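Local coordinates for protein oxidoreductase (Azotobacter vinelandii, PDB 7D5M) that binds NAD+ and, as a homolog of inositol dehydrogenase, probably catalyses NAD-dependent oxidation of a polyol or related sugar substrate, at residues 10-15 / 37-42; 226-231 / 242-247. All coordinates share one frame; numbering follows the deposited sequence.

Contact 1. Residues 10-15 / 37-42; sequences QPIRWA and QSFALV
Ile12, Trp14 and their neighbours pair in parallel with residues 39-42, joining strand 12-16 to strand 39-45, the outermost strand at one side of the five-stranded parallel sheet within this chain. The backbone bonds alternate across the pair. Ile12 N donates to Ser38 O, Ile12 O accepts Ala40 N at 2.9 Å, and Trp14 O takes Val42 N at 3.0 Å; Trp14 N to Ala40 O, bent to 129° at the hydrogen, is weak.

Side chains of Ile12, Phe39, Trp14 and Leu41 share one face. The Phe39 phenyl lies alongside Ile12, with CD2 3.5 Å from Ile12 CB and Ile12 CG1 over one ring face. The CD2 edge of Phe39 points at the face of the Trp14 five-membered ring in an edge-to-face stack, centroids 4.8 Å apart and planes at 55°. With CG anti to its backbone N (chi1 -178°), Trp14 extends its six-membered ring toward Leu41, where CE3 lies 3.8 Å from Leu41 CD1. Its NE1 is bonded to Ser89 OG, which fixes the indole from the side of the next strand, while helices 26-34 and 329-349 pack against this aromatic face. Just before the strand, Pro11 CB meets Ala40 CB, which lies on the opposite face, at 4.0 Å.

With helix 26-34 as the crossover, this parallel pair forms the first beta-alpha-beta unit of the NAD-binding Rossmann fold.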
ATOM      1  N   GLN A  10     -35.674  22.108  16.079  1.00 15.59           N
ATOM      2  CA  GLN A  10     -36.121  22.253  14.671  1.00 16.30           C
ATOM      3  C   GLN A  10     -34.917  22.549  13.789  1.00 14.19           C
ATOM      4  O   GLN A  10     -33.977  23.208  14.229  1.00 13.33           O
ATOM      5  CB  GLN A  10     -37.111  23.405  14.503  1.00 18.48           C
ATOM      6  CG  GLN A  10     -38.384  23.242  15.320  1.00 21.59           C
ATOM      7  CD  GLN A  10     -39.285  22.136  14.833  1.00 24.25           C
ATOM      8  OE1 GLN A  10     -39.227  21.696  13.685  1.00 26.79           O
ATOM      9  NE2 GLN A  10     -40.144  21.666  15.724  1.00 28.07           N
ATOM     10  N   PRO A  11     -34.940  22.119  12.512  1.00 14.25           N
ATOM     11  CA  PRO A  11     -33.868  22.458  11.581  1.00 13.62           C
ATOM     12  C   PRO A  11     -33.747  23.977  11.431  1.00 13.47           C
ATOM     13  O   PRO A  11     -34.775  24.668  11.388  1.00 13.81           O
ATOM     14  CB  PRO A  11     -34.300  21.797  10.265  1.00 13.67           C
ATOM     15  CG  PRO A  11     -35.216  20.683  10.714  1.00 14.30           C
ATOM     16  CD  PRO A  11     -35.971  21.288  11.875  1.00 13.95           C
ATOM     17  N   ILE A  12     -32.510  24.463  11.378  1.00 12.83           N
ATOM     18  CA  ILE A  12     -32.205  25.899  11.117  1.00 12.57           C
ATOM     19  C   ILE A  12     -32.799  26.252   9.745  1.00 12.14           C
ATOM     20  O   ILE A  12     -32.514  25.542   8.755  1.00 11.86           O
ATOM     21  CB  ILE A  12     -30.688  26.174  11.161  1.00 12.95           C
ATOM     22  CG1 ILE A  12     -30.017  25.764  12.481  1.00 14.11           C
ATOM     23  CG2 ILE A  12     -30.402  27.630  10.814  1.00 13.01           C
ATOM     24  CD1 ILE A  12     -30.480  26.506  13.702  1.00 14.78           C
ATOM     25  N   ARG A  13     -33.584  27.320   9.661  1.00 11.79           N
ATOM     26  CA  ARG A  13     -34.122  27.798   8.365  1.00 11.88           C
ATOM     27  C   ARG A  13     -32.954  28.396   7.571  1.00 11.60           C
ATOM     28  O   ARG A  13     -32.257  29.288   8.104  1.00 11.54           O
ATOM     29  CB  ARG A  13     -35.282  28.770   8.602  1.00 12.53           C
ATOM     30  CG  ARG A  13     -36.468  28.127   9.309  1.00 13.72           C
ATOM     31  CD  ARG A  13     -37.657  29.064   9.426  1.00 14.65           C
ATOM     32  NE  ARG A  13     -37.347  30.335  10.067  1.00 15.20           N
ATOM     33  CZ  ARG A  13     -37.415  30.595  11.375  1.00 16.37           C
ATOM     34  NH1 ARG A  13     -37.769  29.661  12.241  1.00 17.59           N
ATOM     35  NH2 ARG A  13     -37.106  31.796  11.818  1.00 17.63           N
ATOM     36  N   TRP A  14     -32.730  27.900   6.358  1.00 11.09           N
ATOM     37  CA  TRP A  14     -31.419  28.023   5.673  1.00 10.91           C
ATOM     38  C   TRP A  14     -31.564  28.406   4.200  1.00 10.69           C
ATOM     39  O   TRP A  14     -32.513  27.972   3.520  1.00 10.94           O
ATOM     40  CB  TRP A  14     -30.664  26.706   5.874  1.00 10.87           C
ATOM     41  CG  TRP A  14     -29.282  26.624   5.309  1.00 10.85           C
ATOM     42  CD1 TRP A  14     -28.183  27.364   5.647  1.00 11.00           C
ATOM     43  CD2 TRP A  14     -28.831  25.638   4.365  1.00 10.14           C
ATOM     44  NE1 TRP A  14     -27.090  26.927   4.939  1.00 11.02           N
ATOM     45  CE2 TRP A  14     -27.460  25.865   4.150  1.00 10.55           C
ATOM     46  CE3 TRP A  14     -29.468  24.608   3.663  1.00 10.56           C
ATOM     47  CZ2 TRP A  14     -26.719  25.093   3.250  1.00 10.38           C
ATOM     48  CZ3 TRP A  14     -28.734  23.843   2.784  1.00  9.99           C
ATOM     49  CH2 TRP A  14     -27.377  24.081   2.589  1.00  9.96           C
ATOM     50  N   ALA A  15     -30.588  29.173   3.717  1.00 10.59           N
ATOM     51  CA  ALA A  15     -30.417  29.558   2.308  1.00 11.01           C
ATOM     52  C   ALA A  15     -28.973  29.300   1.881  1.00 11.41           C
ATOM     53  O   ALA A  15     -28.054  29.262   2.737  1.00 10.34           O
ATOM     54  CB  ALA A  15     -30.767  31.008   2.122  1.00 11.26           C
ATOM     55  N   GLN A  37     -31.574  16.323  10.040  1.00 15.49           N
ATOM     56  CA  GLN A  37     -32.510  17.378  10.502  1.00 16.27           C
ATOM     57  C   GLN A  37     -31.723  18.602  11.005  1.00 15.69           C
ATOM     58  O   GLN A  37     -32.237  19.282  11.921  1.00 16.39           O
ATOM     59  CB  GLN A  37     -33.409  16.837  11.624  1.00 17.43           C
ATOM     60  CG  GLN A  37     -34.030  15.469  11.344  1.00 18.48           C
ATOM     61  CD  GLN A  37     -34.893  14.992  12.490  1.00 18.79           C
ATOM     62  OE1 GLN A  37     -36.013  15.458  12.677  1.00 18.80           O
ATOM     63  NE2 GLN A  37     -34.371  14.065  13.282  1.00 17.50           N
ATOM     64  N   SER A  38     -30.532  18.901  10.465  1.00 13.91           N
ATOM     65  CA  SER A  38     -29.704  20.049  10.942  1.00 12.48           C
ATOM     66  C   SER A  38     -30.251  21.371  10.391  1.00 11.88           C
ATOM     67  O   SER A  38     -30.514  22.313  11.188  1.00 11.36           O
ATOM     68  CB  SER A  38     -28.246  19.881  10.581  1.00 12.18           C
ATOM     69  OG  SER A  38     -27.656  18.850  11.365  1.00 11.90           O
ATOM     70  N   PHE A  39     -30.396  21.442   9.072  1.00 10.45           N
ATOM     71  CA  PHE A  39     -30.862  22.633   8.322  1.00 10.34           C
ATOM     72  C   PHE A  39     -31.996  22.222   7.383  1.00 10.85           C
ATOM     73  O   PHE A  39     -32.056  21.043   6.952  1.00 10.35           O
ATOM     74  CB  PHE A  39     -29.720  23.253   7.508  1.00 10.11           C
ATOM     75  CG  PHE A  39     -28.595  23.825   8.321  1.00  9.88           C
ATOM     76  CD1 PHE A  39     -27.613  23.008   8.853  1.00  9.82           C
ATOM     77  CD2 PHE A  39     -28.530  25.187   8.579  1.00  9.97           C
ATOM     78  CE1 PHE A  39     -26.585  23.544   9.607  1.00 10.04           C
ATOM     79  CE2 PHE A  39     -27.488  25.721   9.324  1.00 10.07           C
ATOM     80  CZ  PHE A  39     -26.526  24.895   9.851  1.00 10.01           C
ATOM     81  N   ALA A  40     -32.860  23.182   7.054  1.00 10.86           N
ATOM     82  CA  ALA A  40     -33.900  23.068   6.012  1.00 11.36           C
ATOM     83  C   ALA A  40     -33.652  24.155   4.965  1.00 11.26           C
ATOM     84  O   ALA A  40     -33.634  25.348   5.339  1.00 11.10           O
ATOM     85  CB  ALA A  40     -35.272  23.195   6.627  1.00 11.66           C
ATOM     86  N   LEU A  41     -33.491  23.753   3.707  1.00 11.54           N
ATOM     87  CA  LEU A  41     -33.253  24.679   2.577  1.00 11.74           C
ATOM     88  C   LEU A  41     -34.595  25.251   2.117  1.00 11.88           C
ATOM     89  O   LEU A  41     -35.368  24.532   1.430  1.00 11.43           O
ATOM     90  CB  LEU A  41     -32.549  23.948   1.434  1.00 11.67           C
ATOM     91  CG  LEU A  41     -32.225  24.819   0.221  1.00 12.20           C
ATOM     92  CD1 LEU A  41     -31.240  25.911   0.598  1.00 12.52           C
ATOM     93  CD2 LEU A  41     -31.692  23.972  -0.920  1.00 12.81           C
ATOM     94  N   VAL A  42     -34.859  26.501   2.483  1.00 12.35           N
ATOM     95  CA  VAL A  42     -36.184  27.148   2.243  1.00 12.96           C
ATOM     96  C   VAL A  42     -36.041  28.309   1.258  1.00 12.81           C
ATOM     97  O   VAL A  42     -37.084  28.821   0.827  1.00 13.10           O
ATOM     98  CB  VAL A  42     -36.832  27.592   3.567  1.00 13.17           C
ATOM     99  CG1 VAL A  42     -37.075  26.392   4.463  1.00 13.56           C
ATOM    100  CG2 VAL A  42     -36.011  28.652   4.287  1.00 13.30           C
TER

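Contact 2. Residues 226-231 / 242-247; sequences LMCSRQ and DNAYTL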
ATOM      1  N   LEU A 226       8.019  32.708   8.682  1.00 17.46           N
ATOM      2  CA  LEU A 226       7.928  31.787   7.532  1.00 17.02           C
ATOM      3  C   LEU A 226       8.621  32.396   6.319  1.00 16.51           C
ATOM      4  O   LEU A 226       8.854  33.616   6.268  1.00 15.85           O
ATOM      5  CB  LEU A 226       6.474  31.388   7.248  1.00 17.04           C
ATOM      6  CG  LEU A 226       5.493  32.448   6.747  1.00 16.82           C
ATOM      7  CD1 LEU A 226       5.729  32.826   5.293  1.00 17.00           C
ATOM      8  CD2 LEU A 226       4.068  31.923   6.893  1.00 16.98           C
ATOM      9  N   MET A 227       8.965  31.532   5.380  1.00 15.87           N
ATOM     10  CA  MET A 227       9.360  31.948   4.023  1.00 16.64           C
ATOM     11  C   MET A 227       8.527  31.148   3.029  1.00 15.98           C
ATOM     12  O   MET A 227       8.107  30.003   3.344  1.00 14.98           O
ATOM     13  CB  MET A 227      10.850  31.728   3.774  1.00 18.69           C
ATOM     14  CG  MET A 227      11.328  30.373   4.208  1.00 20.39           C
ATOM     15  SD  MET A 227      12.822  29.932   3.321  1.00 24.12           S
ATOM     16  CE  MET A 227      12.191  29.956   1.640  1.00 29.05           C
ATOM     17  N   CYS A 228       8.265  31.740   1.879  1.00 15.10           N
ATOM     18  CA  CYS A 228       7.488  31.086   0.810  1.00 14.26           C
ATOM     19  C   CYS A 228       8.126  31.385  -0.542  1.00 14.80           C
ATOM     20  O   CYS A 228       8.334  32.566  -0.885  1.00 13.29           O
ATOM     21  CB  CYS A 228       6.028  31.508   0.842  1.00 14.11           C
ATOM     22  SG  CYS A 228       5.057  30.767  -0.494  1.00 13.89           S
ATOM     23  N   SER A 229       8.426  30.322  -1.272  1.00 14.69           N
ATOM     24  CA  SER A 229       8.865  30.360  -2.678  1.00 15.35           C
ATOM     25  C   SER A 229       7.730  29.791  -3.534  1.00 14.80           C
ATOM     26  O   SER A 229       7.303  28.654  -3.269  1.00 13.99           O
ATOM     27  CB  SER A 229      10.155  29.609  -2.823  1.00 17.06           C
ATOM     28  OG  SER A 229      10.334  29.206  -4.158  1.00 19.89           O
ATOM     29  N   ARG A 230       7.211  30.574  -4.479  1.00 13.93           N
ATOM     30  CA  ARG A 230       6.045  30.171  -5.297  1.00 13.99           C
ATOM     31  C   ARG A 230       6.364  30.329  -6.782  1.00 13.77           C
ATOM     32  O   ARG A 230       7.162  31.221  -7.153  1.00 13.65           O
ATOM     33  CB  ARG A 230       4.790  30.934  -4.867  1.00 14.09           C
ATOM     34  CG  ARG A 230       4.679  32.355  -5.402  1.00 14.79           C
ATOM     35  CD  ARG A 230       3.438  33.049  -4.860  1.00 15.15           C
ATOM     36  NE  ARG A 230       3.380  34.469  -5.193  1.00 15.51           N
ATOM     37  CZ  ARG A 230       2.266  35.193  -5.338  1.00 15.79           C
ATOM     38  NH1 ARG A 230       1.066  34.638  -5.239  1.00 15.31           N
ATOM     39  NH2 ARG A 230       2.363  36.489  -5.605  1.00 15.70           N
ATOM     40  N   GLN A 231       5.739  29.477  -7.590  1.00 13.52           N
ATOM     41  CA  GLN A 231       5.975  29.399  -9.048  1.00 13.71           C
ATOM     42  C   GLN A 231       4.639  29.383  -9.784  1.00 13.83           C
ATOM     43  O   GLN A 231       3.639  28.861  -9.245  1.00 14.02           O
ATOM     44  CB  GLN A 231       6.797  28.158  -9.399  1.00 13.96           C
ATOM     45  CG  GLN A 231       8.093  28.033  -8.612  1.00 14.19           C
ATOM     46  CD  GLN A 231       7.896  27.471  -7.226  1.00 14.31           C
ATOM     47  OE1 GLN A 231       7.116  26.542  -7.025  1.00 14.75           O
ATOM     48  NE2 GLN A 231       8.631  28.010  -6.264  1.00 14.80           N
ATOM     49  N   ASP A 242       0.824  28.149  -9.086  1.00 13.01           N
ATOM     50  CA  ASP A 242       0.237  26.785  -9.155  1.00 12.35           C
ATOM     51  C   ASP A 242       1.119  25.800  -8.383  1.00 12.17           C
ATOM     52  O   ASP A 242       0.798  24.597  -8.385  1.00 11.44           O
ATOM     53  CB  ASP A 242      -0.037  26.349 -10.595  1.00 12.40           C
ATOM     54  CG  ASP A 242       1.131  26.515 -11.551  1.00 12.67           C
ATOM     55  OD1 ASP A 242       2.278  26.621 -11.081  1.00 12.78           O
ATOM     56  OD2 ASP A 242       0.876  26.533 -12.763  1.00 12.95           O
ATOM     57  N   ASN A 243       2.153  26.304  -7.712  1.00 11.87           N
ATOM     58  CA  ASN A 243       3.051  25.490  -6.862  1.00 12.14           C
ATOM     59  C   ASN A 243       3.677  26.407  -5.823  1.00 12.10           C
ATOM     60  O   ASN A 243       4.010  27.551  -6.181  1.00 11.52           O
ATOM     61  CB  ASN A 243       4.117  24.803  -7.709  1.00 12.49           C
ATOM     62  CG  ASN A 243       4.811  23.703  -6.943  1.00 12.80           C
ATOM     63  OD1 ASN A 243       4.207  22.665  -6.684  1.00 12.72           O
ATOM     64  ND2 ASN A 243       6.060  23.930  -6.562  1.00 12.45           N
ATOM     65  N   ALA A 244       3.838  25.946  -4.589  1.00 11.61           N
ATOM     66  CA  ALA A 244       4.511  26.755  -3.558  1.00 12.09           C
ATOM     67  C   ALA A 244       5.100  25.874  -2.459  1.00 11.94           C
ATOM     68  O   ALA A 244       4.544  24.788  -2.153  1.00 11.69           O
ATOM     69  CB  ALA A 244       3.548  27.770  -3.007  1.00 11.95           C
ATOM     70  N   TYR A 245       6.211  26.347  -1.911  1.00 11.95           N
ATOM     71  CA  TYR A 245       6.880  25.787  -0.720  1.00 12.21           C
ATOM     72  C   TYR A 245       6.828  26.832   0.380  1.00 12.75           C
ATOM     73  O   TYR A 245       7.392  27.929   0.195  1.00 13.35           O
ATOM     74  CB  TYR A 245       8.332  25.423  -1.026  1.00 12.19           C
ATOM     75  CG  TYR A 245       8.451  24.549  -2.239  1.00 12.53           C
ATOM     76  CD1 TYR A 245       8.303  23.176  -2.134  1.00 12.99           C
ATOM     77  CD2 TYR A 245       8.677  25.095  -3.493  1.00 12.94           C
ATOM     78  CE1 TYR A 245       8.387  22.364  -3.251  1.00 13.44           C
ATOM     79  CE2 TYR A 245       8.752  24.298  -4.617  1.00 13.35           C
ATOM     80  CZ  TYR A 245       8.618  22.927  -4.494  1.00 13.47           C
ATOM     81  OH  TYR A 245       8.681  22.137  -5.604  1.00 13.99           O
ATOM     82  N   THR A 246       6.210  26.485   1.503  1.00 12.27           N
ATOM     83  CA  THR A 246       6.205  27.343   2.704  1.00 12.12           C
ATOM     84  C   THR A 246       6.974  26.640   3.814  1.00 12.85           C
ATOM     85  O   THR A 246       6.561  25.551   4.239  1.00 13.55           O
ATOM     86  CB  THR A 246       4.794  27.712   3.154  1.00 11.75           C
ATOM     87  OG1 THR A 246       4.126  28.252   2.017  1.00 11.62           O
ATOM     88  CG2 THR A 246       4.826  28.698   4.304  1.00 11.79           C
ATOM     89  N   LEU A 247       8.061  27.252   4.259  1.00 13.14           N
ATOM     90  CA  LEU A 247       8.838  26.761   5.411  1.00 13.75           C
ATOM     91  C   LEU A 247       8.579  27.696   6.595  1.00 14.12           C
ATOM     92  O   LEU A 247       8.611  28.948   6.422  1.00 14.82           O
ATOM     93  CB  LEU A 247      10.316  26.694   5.030  1.00 14.25           C
ATOM     94  CG  LEU A 247      11.222  26.049   6.073  1.00 15.15           C
ATOM     95  CD1 LEU A 247      10.869  24.584   6.286  1.00 15.28           C
ATOM     96  CD2 LEU A 247      12.677  26.179   5.658  1.00 16.10           C
TER
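Gln231 O is gripped by two successive amides of the facing strand: Asp242 N at 2.9 Å and, more weakly, Asn243 N at 3.3 Å. Both residues thus face Gln231, a classic beta bulge. Asp242 turns its carboxylate to Phe233 N, Val234 N and Arg237 in the connecting loop.

The Gln231 side chain, bent at chi2 (81°), folds back over the pair, and its OE1 accepts Asn243 ND2 at 2.9 Å. This bond is nearly straight (169° at the hydrogen), with OE1 close to the Asn243 amide plane, although the two amide planes stand 49° apart. Asn243 OD1 is held in turn by Ser261 and Trp259, so the carboxamide is fixed at both ends.

Beyond the bulge the strands form a regular antiparallel hairpin, part of the mixed sheet of the C-terminal alpha/beta domain. Ser229 and Tyr245 exchange two backbone bonds, as do Met227 and Leu247.

Gln231, Tyr245 and Met227 belong to the face that meets the third subunit, where the Tyr245 hydroxyl bonds His169 of that subunit. On the reverse face Cys228 SG lies 4.2 Å from Ala244 CB, under Leu203 of helix 202-217. Arg230 runs outward to salt bridges with Glu241 and Asp381.

How the contacts relate
From the N terminus, the chain enters the first strand at 12-16, passes through helix 26-34 and returns to the sheet at 39-45; contact 1 closes this loop, with 21 residues (16-36) between its segments, by a parallel pair. The chain then completes the nucleotide-binding sheet before building the second domain, where contact 2 closes a shorter loop, the ten residues 232-241 between its segments. The two loops follow in series and neither nest nor cross. The centres of contact 1 and contact 2 lie about 40 Å apart, on opposite sides of the chain's centre. One pairing thus joins the edge strand to its neighbour in the coenzyme-binding domain, and the other joins two strands of the mixed sheet that faces a neighbouring subunit.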